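Local coordinates for protein Cas13d (uncultured Ruminococcus sp, PDB 6IV9) that is an RNA-guided CRISPR ribonuclease that binds crRNA and, through two HEPN domains, matures it and cleaves target RNA, at residues H883-D888 and S908-F913; V739-R744 and S850-V855. The protein carries 2 engineered substitutions. All coordinates share one frame; numbering follows the deposited sequence.

Contact 1. Residues H883-D888 and S908-F913; sequences HGYTKD and SIEQLF. With nucleotides of chain B.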
# COMPACT_ATOMS: atom_id res chain seq x y z
N HIS A 883 -12.19 3.05 -30.86
CA HIS A 883 -11.32 2.00 -30.27
C HIS A 883 -10.32 2.63 -29.29
O HIS A 883 -9.20 2.17 -29.19
CB HIS A 883 -10.65 1.16 -31.35
CG HIS A 883 -11.65 0.42 -32.17
ND1 HIS A 883 -12.32 -0.66 -31.69
CD2 HIS A 883 -12.10 0.62 -33.41
CE1 HIS A 883 -13.15 -1.09 -32.61
NE2 HIS A 883 -13.03 -0.32 -33.66
N GLY A 884 -10.75 3.69 -28.63
CA GLY A 884 -9.95 4.40 -27.63
C GLY A 884 -10.85 5.21 -26.74
O GLY A 884 -11.90 5.58 -27.18
N TYR A 885 -10.41 5.53 -25.53
CA TYR A 885 -11.29 6.27 -24.60
C TYR A 885 -11.54 7.70 -25.10
O TYR A 885 -10.75 8.23 -25.83
CB TYR A 885 -10.71 6.26 -23.19
CG TYR A 885 -9.65 7.29 -22.93
CD1 TYR A 885 -8.34 7.09 -23.31
CD2 TYR A 885 -9.95 8.47 -22.28
CE1 TYR A 885 -7.36 8.03 -23.05
CE2 TYR A 885 -8.99 9.42 -22.01
CZ TYR A 885 -7.69 9.20 -22.41
OH TYR A 885 -6.75 10.14 -22.15
N THR A 886 -12.67 8.26 -24.69
CA THR A 886 -13.06 9.64 -25.05
C THR A 886 -12.72 10.56 -23.88
O THR A 886 -13.26 10.35 -22.82
CB THR A 886 -14.57 9.71 -25.32
OG1 THR A 886 -14.88 8.77 -26.34
CG2 THR A 886 -15.01 11.09 -25.73
N LYS A 887 -11.91 11.58 -24.12
CA LYS A 887 -11.44 12.50 -23.06
C LYS A 887 -12.60 13.24 -22.40
O LYS A 887 -12.61 13.33 -21.21
CB LYS A 887 -10.38 13.44 -23.62
CG LYS A 887 -9.09 12.74 -24.00
CD LYS A 887 -7.95 13.64 -24.33
CE LYS A 887 -6.74 12.87 -24.78
NZ LYS A 887 -5.55 13.73 -24.95
N ASP A 888 -13.56 13.70 -23.19
CA ASP A 888 -14.73 14.43 -22.64
C ASP A 888 -15.57 13.53 -21.74
O ASP A 888 -16.23 14.05 -20.89
CB ASP A 888 -15.57 15.04 -23.75
CG ASP A 888 -14.99 16.34 -24.26
OD1 ASP A 888 -13.90 16.71 -23.83
OD2 ASP A 888 -15.65 16.95 -25.09
N SER A 908 -8.83 13.32 -14.38
CA SER A 908 -9.46 13.54 -15.71
C SER A 908 -8.44 13.74 -16.83
O SER A 908 -8.79 13.48 -17.95
CB SER A 908 -10.39 14.71 -15.67
OG SER A 908 -11.42 14.53 -14.74
N ILE A 909 -7.24 14.20 -16.52
CA ILE A 909 -6.22 14.50 -17.56
C ILE A 909 -5.07 13.51 -17.44
O ILE A 909 -4.35 13.57 -16.48
CB ILE A 909 -5.78 15.96 -17.39
CG1 ILE A 909 -7.01 16.86 -17.43
CG2 ILE A 909 -4.75 16.34 -18.42
CD1 ILE A 909 -6.77 18.24 -16.96
N GLU A 910 -4.84 12.75 -18.50
CA GLU A 910 -3.86 11.64 -18.46
C GLU A 910 -2.48 12.16 -18.07
O GLU A 910 -1.83 11.50 -17.30
CB GLU A 910 -3.86 10.96 -19.83
CG GLU A 910 -2.81 9.90 -20.02
CD GLU A 910 -3.04 9.07 -21.27
OE1 GLU A 910 -3.95 9.38 -22.06
OE2 GLU A 910 -2.31 8.12 -21.46
N GLN A 911 -2.08 13.33 -18.55
CA GLN A 911 -0.74 13.91 -18.28
C GLN A 911 -0.56 14.23 -16.79
O GLN A 911 0.55 14.28 -16.37
CB GLN A 911 -0.44 15.08 -19.20
CG GLN A 911 -0.71 14.77 -20.66
CD GLN A 911 -2.07 15.27 -21.09
OE1 GLN A 911 -3.05 14.56 -21.08
NE2 GLN A 911 -2.12 16.54 -21.47
N LEU A 912 -1.63 14.54 -16.08
CA LEU A 912 -1.52 14.91 -14.65
C LEU A 912 -1.74 13.72 -13.72
O LEU A 912 -1.55 13.86 -12.55
CB LEU A 912 -2.61 15.94 -14.36
CG LEU A 912 -2.52 17.25 -15.13
CD1 LEU A 912 -3.56 18.22 -14.65
CD2 LEU A 912 -1.14 17.84 -15.00
N PHE A 913 -2.17 12.59 -14.27
CA PHE A 913 -2.59 11.46 -13.41
C PHE A 913 -1.49 10.80 -12.58
O PHE A 913 -1.68 10.65 -11.39
CB PHE A 913 -3.29 10.43 -14.27
CG PHE A 913 -3.75 9.21 -13.53
CD1 PHE A 913 -4.90 9.24 -12.77
CD2 PHE A 913 -3.02 8.05 -13.58
CE1 PHE A 913 -5.31 8.11 -12.09
CE2 PHE A 913 -3.45 6.92 -12.90
CZ PHE A 913 -4.58 6.96 -12.15
P C B 1 -2.58 21.80 -18.32
OP1 C B 1 -3.50 21.67 -17.17
OP2 C B 1 -2.90 21.11 -19.60
O5' C B 1 -1.13 21.27 -17.92
C5' C B 1 0.01 22.11 -17.62
C4' C B 1 0.94 21.28 -16.77
O4' C B 1 1.17 20.01 -17.38
C3' C B 1 2.31 21.80 -16.33
O3' C B 1 2.32 22.06 -14.92
C2' C B 1 3.27 20.63 -16.63
O2' C B 1 4.01 20.14 -15.55
C1' C B 1 2.31 19.46 -16.81
N1 C B 1 2.75 18.35 -17.65
C2 C B 1 3.21 18.58 -18.95
O2 C B 1 3.31 19.75 -19.35
N3 C B 1 3.55 17.53 -19.72
C4 C B 1 3.44 16.29 -19.25
N4 C B 1 3.80 15.28 -20.04
C5 C B 1 2.97 16.02 -17.94
C6 C B 1 2.62 17.07 -17.18
O HOH W 1 -6.84 12.59 -20.70
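Tyr885 and Glu910 meet where a loop faces the segment 908-913, and their joined polar groups carry the contact. The phenol hydroxyl donates to the carboxylate: Tyr885 OH lies 2.9 Å from Glu910 OE1, meeting it on the anti side and 26° out of the carboxylate plane. Ring and carboxylate planes stand 55° apart, with OE1 at the ring edge and not over a face. Glu910 reaches across with CG anti to the backbone N (chi1 174°) and the chain extended beyond it.

A water in the plane of the Tyr885 ring, also at its edge, adds a second bond. Its oxygen donates to Tyr885 OH at 2.8 Å and accepts from Glu910 N at 3.0 Å, with a weak further bond to Ser908 O. The hydroxyl thus works as donor and acceptor at once, and the turn at 910-913 is gripped through backbone as well as side chain. Glu910 OE2 is taken by Ser847 OG, while the Tyr885 ring packs on Ser850, His853 and Gln857 of helix 848-861. A phenylalanine at Tyr885 would probably leave Glu910 OE1 without this donor and the water without one of its acceptors.

The same turn also touches the crRNA: Gln911 O is 3.4 Å from C5 of nucleotide C1 of chain B, and Gln911 CB packs near the same atom at 3.8 Å. The chemistry implies a polar clasp for a turn that borders the RNA, built from neutral and anionic groups, with Lys887 NZ 5.5 Å from Glu910 OE1 probably adding only diffuse electrostatic support.

Contact 2. Residues V739-R744 and S850-V855; sequences VNVNAR and SIYHYV. With nucleotides of chain B.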
# COMPACT_ATOMS: atom_id res chain seq x y z
N VAL A 739 -5.39 -2.28 -11.05
CA VAL A 739 -5.96 -2.23 -9.68
C VAL A 739 -5.52 -0.91 -9.04
O VAL A 739 -6.32 -0.28 -8.40
CB VAL A 739 -5.49 -3.44 -8.85
CG1 VAL A 739 -5.81 -3.27 -7.38
CG2 VAL A 739 -6.06 -4.74 -9.38
N ASN A 740 -4.27 -0.53 -9.26
CA ASN A 740 -3.68 0.72 -8.73
C ASN A 740 -4.37 1.94 -9.34
O ASN A 740 -4.59 2.88 -8.64
CB ASN A 740 -2.16 0.74 -8.85
CG ASN A 740 -1.48 -0.24 -7.92
OD1 ASN A 740 -2.10 -0.79 -7.04
ND2 ASN A 740 -0.20 -0.46 -8.14
N VAL A 741 -4.65 1.91 -10.63
CA VAL A 741 -5.40 3.05 -11.25
C VAL A 741 -6.78 3.11 -10.62
O VAL A 741 -7.23 4.16 -10.27
CB VAL A 741 -5.55 2.87 -12.77
CG1 VAL A 741 -6.54 3.86 -13.33
CG2 VAL A 741 -4.22 2.94 -13.50
N ASN A 742 -7.40 1.96 -10.42
CA ASN A 742 -8.77 1.90 -9.86
C ASN A 742 -8.79 2.51 -8.45
O ASN A 742 -9.73 3.18 -8.11
CB ASN A 742 -9.33 0.49 -9.79
CG ASN A 742 -10.81 0.52 -9.49
OD1 ASN A 742 -11.60 0.92 -10.32
ND2 ASN A 742 -11.17 0.16 -8.28
N ALA A 743 -7.72 2.30 -7.71
CA ALA A 743 -7.60 2.78 -6.31
C ALA A 743 -7.76 4.30 -6.26
O ALA A 743 -8.34 4.78 -5.32
CB ALA A 743 -6.28 2.34 -5.76
N ARG A 744 -7.27 5.02 -7.26
CA ARG A 744 -7.36 6.50 -7.26
C ARG A 744 -8.84 6.91 -7.29
O ARG A 744 -9.17 7.90 -6.69
CB ARG A 744 -6.62 7.08 -8.47
CG ARG A 744 -5.13 6.83 -8.45
CD ARG A 744 -4.49 7.72 -7.42
NE ARG A 744 -4.47 9.10 -7.84
CZ ARG A 744 -3.73 9.55 -8.84
NH1 ARG A 744 -2.80 8.80 -9.37
NH2 ARG A 744 -3.92 10.77 -9.29
N SER A 850 -5.16 5.09 -20.12
CA SER A 850 -6.03 4.91 -21.32
C SER A 850 -6.68 3.53 -21.34
O SER A 850 -7.78 3.43 -21.81
CB SER A 850 -5.38 5.29 -22.61
OG SER A 850 -4.17 4.64 -22.76
N ILE A 851 -5.98 2.49 -20.91
CA ILE A 851 -6.62 1.16 -20.89
C ILE A 851 -7.79 1.19 -19.92
O ILE A 851 -8.84 0.77 -20.27
CB ILE A 851 -5.62 0.07 -20.48
CG1 ILE A 851 -4.48 -0.06 -21.48
CG2 ILE A 851 -6.34 -1.24 -20.24
CD1 ILE A 851 -3.38 -0.95 -21.00
N TYR A 852 -7.57 1.73 -18.74
CA TYR A 852 -8.61 1.71 -17.70
C TYR A 852 -9.85 2.47 -18.17
O TYR A 852 -10.93 1.96 -18.05
CB TYR A 852 -8.05 2.41 -16.46
CG TYR A 852 -9.01 2.56 -15.33
CD1 TYR A 852 -9.13 1.58 -14.36
CD2 TYR A 852 -9.80 3.68 -15.19
CE1 TYR A 852 -10.01 1.70 -13.31
CE2 TYR A 852 -10.69 3.82 -14.15
CZ TYR A 852 -10.80 2.83 -13.21
OH TYR A 852 -11.67 2.98 -12.18
N HIS A 853 -9.66 3.66 -18.69
CA HIS A 853 -10.80 4.48 -19.15
C HIS A 853 -11.52 3.84 -20.35
O HIS A 853 -12.72 3.92 -20.42
CB HIS A 853 -10.40 5.95 -19.26
CG HIS A 853 -10.27 6.57 -17.92
ND1 HIS A 853 -11.34 6.73 -17.09
CD2 HIS A 853 -9.20 7.00 -17.24
CE1 HIS A 853 -10.94 7.27 -15.98
NE2 HIS A 853 -9.65 7.43 -16.04
N TYR A 854 -10.78 3.23 -21.27
CA TYR A 854 -11.48 2.60 -22.40
C TYR A 854 -12.37 1.46 -21.89
O TYR A 854 -13.52 1.42 -22.20
CB TYR A 854 -10.51 2.09 -23.45
CG TYR A 854 -11.24 1.35 -24.54
CD1 TYR A 854 -11.91 2.05 -25.53
CD2 TYR A 854 -11.35 -0.02 -24.53
CE1 TYR A 854 -12.64 1.39 -26.50
CE2 TYR A 854 -12.08 -0.70 -25.49
CZ TYR A 854 -12.72 0.01 -26.48
OH TYR A 854 -13.44 -0.63 -27.42
N VAL A 855 -11.82 0.59 -21.06
CA VAL A 855 -12.61 -0.55 -20.52
C VAL A 855 -13.76 0.01 -19.68
O VAL A 855 -14.86 -0.47 -19.81
CB VAL A 855 -11.72 -1.50 -19.70
CG1 VAL A 855 -12.53 -2.59 -19.03
CG2 VAL A 855 -10.60 -2.08 -20.53
P A B 27 -6.43 12.35 -3.66
OP1 A B 27 -7.51 11.62 -4.40
OP2 A B 27 -6.80 12.98 -2.39
O5' A B 27 -5.20 11.47 -3.22
C5' A B 27 -4.62 10.61 -4.22
C4' A B 27 -3.50 9.85 -3.62
O4' A B 27 -2.95 8.96 -4.59
C3' A B 27 -2.32 10.71 -3.19
O3' A B 27 -2.26 10.82 -1.78
C2' A B 27 -1.08 9.94 -3.68
O2' A B 27 -0.13 9.73 -2.64
C1' A B 27 -1.69 8.61 -4.16
N9 A B 27 -0.98 7.99 -5.26
C8 A B 27 -0.53 6.70 -5.26
N7 A B 27 0.18 6.39 -6.31
C5 A B 27 0.18 7.55 -7.08
C6 A B 27 0.74 7.86 -8.33
N6 A B 27 1.45 6.99 -9.06
N1 A B 27 0.58 9.12 -8.80
C2 A B 27 -0.14 9.98 -8.07
N3 A B 27 -0.76 9.79 -6.91
C4 A B 27 -0.54 8.54 -6.45
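Val741 and Tyr852 make the apolar part of this buried helix-to-helix contact, between helix 713-760 and helix 848-861. The backbones are nearest at these same two residues, Val741 CA and Tyr852 CA being 7.3 Å apart. One methyl does the touching: Val741 CG1 sits over a face of the phenol ring, 3.7 Å from the Tyr852 ring centroid and 22° off the ring normal, which meets the description of a CH-pi contact. It is displaced toward the CB end of the ring, with Val741 CG1 only 3.4 Å from Tyr852 CG. The ring comes across to the long helix because Tyr852 CG is anti to the backbone N (chi1 177°). The Tyr745 ring lies nearly parallel to it, at about 15°, whereas Tyr852 presents its CD2 edge over the centre of the His853 face.

The polar part is a single hydrogen bond at the far end of the same ring. Tyr852 OH donates to Asn742 OD1 at 2.8 Å, with a C=O...donor angle of 136° and the donor tilted from the carbonyl plane. The amide oxygen lies at the ring edge, so face and edge are engaged by successive residues of one helix. Asn742 ND2 bonds to Ile826 O, which fixes which way round the amide is turned. Both amide ends and the phenol hydroxyl are paired in a buried setting, which probably helps set how the two helices sit against each other.

Arg744, bent at chi2 and chi3, leaves the interface for the RNA: a guanidinium face lies over the N3/C2 edge of the adenine of A27 of chain B, offset toward the rim, with Arg744 NH1 3.2 Å from A27 C2. Phe913 holds it by a hydrogen bond and a cation-pi contact. Ile826 lies within what is probably the second HEPN motif, whose arginine position appears to be an engineered alanine in this construct, so the paired amide and phenol are likely to belong to that domain's core.

From the N terminus, the long helix 713-760 supplies the first half of contact 2, which closes a mostly helical excursion of 105 residues when helix 848-861 returns to it. Contact 1 opens only afterwards, at 883-888, and closes a shorter loop of 19 residues at 908-913; the two are in series, neither nested nor crossed. They nevertheless touch, their centres about 11 Å apart. The 883-888 loop packs on helix 848-861, where Tyr885 CE1 is 3.4 Å from Ser850 CB. At the other segment of contact 1, Phe913 O probably accepts a hydrogen bond from Arg744 NH1 at 3.0 Å, joining the turn at 910-913, near the C terminus, to the long helix beside the crRNA.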